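CmeC (Campylobacter jejuni, PDB 4MT4) probably serves as the outer membrane channel of an efflux system, a member of the outer membrane factor family that carries substrates out of the cell. Local coordinates at residues I260-P273 with I439-Q452. Sequence-based numbering, arbitrary orientation.
Sequences IPTGISSTILLQRP and IVDVIKAFGGGFEQ
Pro261 lays its CB over one face of the Phe446 ring, offset toward the rim: it sits 3.8 Å from the centroid and 16° off the normal, a CH-pi contact in which the two side chains run antiparallel. The same ring turns its edge to the loop backbone, where Phe446 CZ lies 3.2 Å from Gly263 O, while Ile33 adds packing from elsewhere in the chain. Alongside, Ile260 crosses the helix side chains at nearly right angles; with its CG1 set between backbone N and carbonyl carbon (chi1 61°), its CD1 reaches Ile439 CD1 at 3.8 Å and its CG2 meets Ile443. The contact packs the end of helix 411-445 against the linker before helix 273-293, in the helical part of the outer membrane factor fold, away from the membrane strands. Where the first of these helices ends, Arg272, at the N-cap of the second, bends at chi3 and gives NH1 to Ala445 O (2.9 Å), tilted from both the guanidinium and carbonyl planes; its NH2 makes salt bridges with Asp274 and Glu368. Gly447, which opens a type I' turn ending at Phe450, makes a CA-H...O contact with Gln271 O (3.1 Å). The Phe450 ring takes Pro273 CG over one face, a second CH-pi contact. Gln271 and Glu451 run alongside in the same sense, and NE2 of Gln271 donates to the syn side of Glu451 OE2 (3.1 Å), although amide and carboxylate are turned 61° apart. Ser265 OG donates to Gln271 OE1, so both ends of that amide are engaged, and Gln452 N bonds almost straight to Leu270 O (2.7 Å).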
loop_
_atom_site.group_PDB
_atom_site.type_symbol
_atom_site.label_atom_id
_atom_site.label_comp_id
_atom_site.label_asym_id
_atom_site.label_seq_id
_atom_site.Cartn_x
_atom_site.Cartn_y
_atom_site.Cartn_z
ATOM N N ILE B 260 -14.201 -30.295 -4.845
ATOM C CA ILE B 260 -13.032 -29.507 -4.478
ATOM C C ILE B 260 -12.114 -30.316 -3.565
ATOM O O ILE B 260 -12.575 -31.216 -2.863
ATOM C CB ILE B 260 -13.433 -28.190 -3.778
ATOM C CG1 ILE B 260 -14.204 -28.480 -2.490
ATOM C CG2 ILE B 260 -14.250 -27.314 -4.714
ATOM C CD1 ILE B 260 -14.583 -27.236 -1.718
ATOM N N PRO B 261 -10.806 -30.007 -3.582
ATOM C CA PRO B 261 -9.838 -30.706 -2.728
ATOM C C PRO B 261 -10.177 -30.623 -1.241
ATOM O O PRO B 261 -10.745 -29.630 -0.787
ATOM C CB PRO B 261 -8.524 -29.975 -3.022
ATOM C CG PRO B 261 -8.695 -29.444 -4.395
ATOM C CD PRO B 261 -10.143 -29.064 -4.501
ATOM N N THR B 262 -9.832 -31.672 -0.502
ATOM C CA THR B 262 -10.028 -31.701 0.941
ATOM C C THR B 262 -8.682 -31.811 1.643
ATOM O O THR B 262 -8.598 -31.784 2.870
ATOM C CB THR B 262 -10.927 -32.873 1.371
ATOM O OG1 THR B 262 -10.285 -34.114 1.053
ATOM C CG2 THR B 262 -12.273 -32.806 0.663
ATOM N N GLY B 263 -7.630 -31.944 0.844
ATOM C CA GLY B 263 -6.270 -32.006 1.345
ATOM C C GLY B 263 -5.339 -31.293 0.383
ATOM O O GLY B 263 -5.718 -31.012 -0.754
ATOM N N ILE B 264 -4.124 -30.995 0.829
ATOM C CA ILE B 264 -3.183 -30.268 -0.013
ATOM C C ILE B 264 -2.695 -31.152 -1.161
ATOM O O ILE B 264 -2.531 -32.363 -1.008
ATOM C CB ILE B 264 -1.983 -29.735 0.806
ATOM C CG1 ILE B 264 -1.142 -28.770 -0.036
ATOM C CG2 ILE B 264 -1.140 -30.879 1.360
ATOM C CD1 ILE B 264 -0.170 -27.947 0.769
ATOM N N SER B 265 -2.490 -30.539 -2.323
ATOM C CA SER B 265 -2.047 -31.265 -3.506
ATOM C C SER B 265 -0.560 -31.592 -3.434
ATOM O O SER B 265 0.203 -30.911 -2.751
ATOM C CB SER B 265 -2.345 -30.455 -4.767
ATOM O OG SER B 265 -1.830 -31.096 -5.919
ATOM N N SER B 266 -0.153 -32.638 -4.148
ATOM C CA SER B 266 1.247 -33.042 -4.178
ATOM C C SER B 266 2.032 -32.194 -5.172
ATOM O O SER B 266 3.263 -32.230 -5.202
ATOM C CB SER B 266 1.373 -34.524 -4.534
ATOM O OG SER B 266 0.893 -34.775 -5.843
ATOM N N THR B 267 1.306 -31.431 -5.983
ATOM C CA THR B 267 1.909 -30.548 -6.974
ATOM C C THR B 267 1.423 -29.112 -6.804
ATOM O O THR B 267 1.169 -28.414 -7.782
ATOM C CB THR B 267 1.592 -31.010 -8.409
ATOM O OG1 THR B 267 0.172 -31.070 -8.589
ATOM C CG2 THR B 267 2.188 -32.383 -8.677
ATOM N N ILE B 268 1.299 -28.676 -5.555
ATOM C CA ILE B 268 0.763 -27.353 -5.245
ATOM C C ILE B 268 1.683 -26.236 -5.746
ATOM O O ILE B 268 1.231 -25.125 -6.033
ATOM C CB ILE B 268 0.527 -27.194 -3.723
ATOM C CG1 ILE B 268 -0.232 -25.901 -3.421
ATOM C CG2 ILE B 268 1.842 -27.248 -2.961
ATOM C CD1 ILE B 268 -1.586 -25.823 -4.084
ATOM N N LEU B 269 2.972 -26.540 -5.866
ATOM C CA LEU B 269 3.944 -25.565 -6.341
ATOM C C LEU B 269 3.728 -25.255 -7.817
ATOM O O LEU B 269 4.037 -24.159 -8.284
ATOM C CB LEU B 269 5.370 -26.070 -6.113
ATOM C CG LEU B 269 6.100 -25.592 -4.856
ATOM C CD1 LEU B 269 5.340 -25.968 -3.594
ATOM C CD2 LEU B 269 7.509 -26.162 -4.828
ATOM N N LEU B 270 3.188 -26.228 -8.545
ATOM C CA LEU B 270 2.955 -26.077 -9.975
ATOM C C LEU B 270 1.530 -25.629 -10.281
ATOM O O LEU B 270 1.163 -25.471 -11.444
ATOM C CB LEU B 270 3.243 -27.392 -10.702
ATOM C CG LEU B 270 4.638 -27.995 -10.528
ATOM C CD1 LEU B 270 4.721 -29.346 -11.224
ATOM C CD2 LEU B 270 5.705 -27.048 -11.053
ATOM N N GLN B 271 0.729 -25.423 -9.241
ATOM C CA GLN B 271 -0.686 -25.124 -9.436
ATOM C C GLN B 271 -1.098 -23.733 -8.960
ATOM O O GLN B 271 -2.218 -23.294 -9.219
ATOM C CB GLN B 271 -1.538 -26.184 -8.738
ATOM C CG GLN B 271 -1.494 -27.537 -9.428
ATOM C CD GLN B 271 -2.149 -28.627 -8.612
ATOM O OE1 GLN B 271 -2.122 -28.599 -7.383
ATOM N NE2 GLN B 271 -2.745 -29.598 -9.294
ATOM N N ARG B 272 -0.198 -23.041 -8.270
ATOM C CA ARG B 272 -0.459 -21.666 -7.853
ATOM C C ARG B 272 0.374 -20.677 -8.665
ATOM O O ARG B 272 1.602 -20.763 -8.686
ATOM C CB ARG B 272 -0.181 -21.486 -6.361
ATOM C CG ARG B 272 -1.255 -22.060 -5.445
ATOM C CD ARG B 272 -0.973 -21.725 -3.986
ATOM N NE ARG B 272 -0.936 -20.283 -3.758
ATOM C CZ ARG B 272 -1.711 -19.642 -2.890
ATOM N NH1 ARG B 272 -2.582 -20.317 -2.152
ATOM N NH2 ARG B 272 -1.611 -18.328 -2.752
ATOM N N PRO B 273 -0.298 -19.729 -9.335
ATOM C CA PRO B 273 0.348 -18.727 -10.192
ATOM C C PRO B 273 1.331 -17.831 -9.437
ATOM O O PRO B 273 2.360 -17.450 -9.992
ATOM C CB PRO B 273 -0.833 -17.905 -10.722
ATOM C CG PRO B 273 -2.009 -18.808 -10.609
ATOM C CD PRO B 273 -1.767 -19.627 -9.380
ATOM N N ILE B 439 -16.188 -22.016 -0.391
ATOM C CA ILE B 439 -15.873 -22.871 -1.529
ATOM C C ILE B 439 -14.860 -22.180 -2.432
ATOM O O ILE B 439 -13.887 -22.787 -2.876
ATOM C CB ILE B 439 -17.131 -23.219 -2.351
ATOM C CG1 ILE B 439 -18.181 -23.896 -1.470
ATOM C CG2 ILE B 439 -16.772 -24.113 -3.524
ATOM C CD1 ILE B 439 -17.723 -25.208 -0.876
ATOM N N VAL B 440 -15.098 -20.899 -2.688
ATOM C CA VAL B 440 -14.231 -20.096 -3.539
ATOM C C VAL B 440 -12.825 -19.973 -2.954
ATOM O O VAL B 440 -11.833 -20.072 -3.678
ATOM C CB VAL B 440 -14.819 -18.685 -3.755
ATOM C CG1 VAL B 440 -13.913 -17.854 -4.650
ATOM C CG2 VAL B 440 -16.213 -18.784 -4.349
ATOM N N ASP B 441 -12.748 -19.762 -1.641
ATOM C CA ASP B 441 -11.466 -19.624 -0.957
ATOM C C ASP B 441 -10.597 -20.865 -1.136
ATOM O O ASP B 441 -9.388 -20.761 -1.328
ATOM C CB ASP B 441 -11.679 -19.343 0.533
ATOM C CG ASP B 441 -12.128 -17.918 0.798
ATOM O OD1 ASP B 441 -11.764 -17.023 0.006
ATOM O OD2 ASP B 441 -12.842 -17.689 1.799
ATOM N N VAL B 442 -11.223 -22.037 -1.075
ATOM C CA VAL B 442 -10.523 -23.296 -1.305
ATOM C C VAL B 442 -10.037 -23.378 -2.746
ATOM O O VAL B 442 -8.876 -23.692 -3.003
ATOM C CB VAL B 442 -11.421 -24.514 -1.004
ATOM C CG1 VAL B 442 -10.716 -25.804 -1.399
ATOM C CG2 VAL B 442 -11.810 -24.539 0.463
ATOM N N ILE B 443 -10.937 -23.091 -3.680
ATOM C CA ILE B 443 -10.600 -23.073 -5.099
ATOM C C ILE B 443 -9.480 -22.073 -5.385
ATOM O O ILE B 443 -8.545 -22.370 -6.129
ATOM C CB ILE B 443 -11.832 -22.727 -5.965
ATOM C CG1 ILE B 443 -12.925 -23.785 -5.783
ATOM C CG2 ILE B 443 -11.440 -22.608 -7.431
ATOM C CD1 ILE B 443 -14.208 -23.482 -6.533
ATOM N N LYS B 444 -9.579 -20.895 -4.776
ATOM C CA LYS B 444 -8.573 -19.852 -4.945
ATOM C C LYS B 444 -7.216 -20.280 -4.394
ATOM O O LYS B 444 -6.178 -20.026 -5.003
ATOM C CB LYS B 444 -9.020 -18.561 -4.256
ATOM C CG LYS B 444 -8.065 -17.388 -4.441
ATOM C CD LYS B 444 -8.238 -16.342 -3.349
ATOM C CE LYS B 444 -9.676 -15.859 -3.253
ATOM N NZ LYS B 444 -9.846 -14.836 -2.183
ATOM N N ALA B 445 -7.234 -20.933 -3.236
ATOM C CA ALA B 445 -6.005 -21.337 -2.558
ATOM C C ALA B 445 -5.264 -22.434 -3.315
ATOM O O ALA B 445 -4.055 -22.597 -3.160
ATOM C CB ALA B 445 -6.313 -21.796 -1.142
ATOM N N PHE B 446 -5.992 -23.184 -4.135
ATOM C CA PHE B 446 -5.400 -24.280 -4.896
ATOM C C PHE B 446 -5.090 -23.879 -6.336
ATOM O O PHE B 446 -4.751 -24.724 -7.166
ATOM C CB PHE B 446 -6.321 -25.503 -4.877
ATOM C CG PHE B 446 -6.206 -26.328 -3.626
ATOM C CD1 PHE B 446 -6.892 -25.969 -2.480
ATOM C CD2 PHE B 446 -5.409 -27.459 -3.597
ATOM C CE1 PHE B 446 -6.788 -26.721 -1.328
ATOM C CE2 PHE B 446 -5.300 -28.218 -2.449
ATOM C CZ PHE B 446 -5.991 -27.847 -1.312
ATOM N N GLY B 447 -5.204 -22.587 -6.629
ATOM C CA GLY B 447 -4.799 -22.065 -7.922
ATOM C C GLY B 447 -5.910 -21.878 -8.939
ATOM O O GLY B 447 -5.682 -21.326 -10.015
ATOM N N GLY B 448 -7.108 -22.346 -8.607
ATOM C CA GLY B 448 -8.264 -22.167 -9.469
ATOM C C GLY B 448 -8.191 -22.903 -10.794
ATOM O O GLY B 448 -8.898 -22.560 -11.741
ATOM N N GLY B 449 -7.334 -23.918 -10.867
ATOM C CA GLY B 449 -7.220 -24.733 -12.063
ATOM C C GLY B 449 -5.970 -24.458 -12.877
ATOM O O GLY B 449 -5.782 -25.032 -13.949
ATOM N N PHE B 450 -5.114 -23.579 -12.369
ATOM C CA PHE B 450 -3.871 -23.245 -13.054
ATOM C C PHE B 450 -2.876 -24.397 -12.996
ATOM O O PHE B 450 -2.691 -25.020 -11.951
ATOM C CB PHE B 450 -3.247 -21.982 -12.451
ATOM C CG PHE B 450 -1.866 -21.682 -12.964
ATOM C CD1 PHE B 450 -1.686 -21.078 -14.198
ATOM C CD2 PHE B 450 -0.747 -21.992 -12.207
ATOM C CE1 PHE B 450 -0.419 -20.797 -14.671
ATOM C CE2 PHE B 450 0.524 -21.714 -12.674
ATOM C CZ PHE B 450 0.689 -21.115 -13.908
ATOM N N GLU B 451 -2.243 -24.678 -14.131
ATOM C CA GLU B 451 -1.194 -25.687 -14.199
ATOM C C GLU B 451 0.037 -25.111 -14.893
ATOM O O GLU B 451 0.005 -24.802 -16.084
ATOM C CB GLU B 451 -1.693 -26.939 -14.926
ATOM C CG GLU B 451 -2.854 -27.649 -14.236
ATOM C CD GLU B 451 -2.439 -28.384 -12.971
ATOM O OE1 GLU B 451 -1.225 -28.488 -12.702
ATOM O OE2 GLU B 451 -3.337 -28.865 -12.246
ATOM N N GLN B 452 1.118 -24.966 -14.133
ATOM C CA GLN B 452 2.330 -24.308 -14.613
ATOM C C GLN B 452 2.957 -25.018 -15.812
ATOM O O GLN B 452 3.556 -24.380 -16.679
ATOM C CB GLN B 452 3.352 -24.206 -13.476
ATOM C CG GLN B 452 4.653 -23.517 -13.853
ATOM C CD GLN B 452 5.651 -23.492 -12.714
ATOM O OE1 GLN B 452 5.341 -23.045 -11.609
ATOM N NE2 GLN B 452 6.858 -23.983 -12.974
HETATM O O HOH W 1 -0.322 -30.850 -11.138
HETATM O O HOH W 2 6.599 -23.406 -8.989
#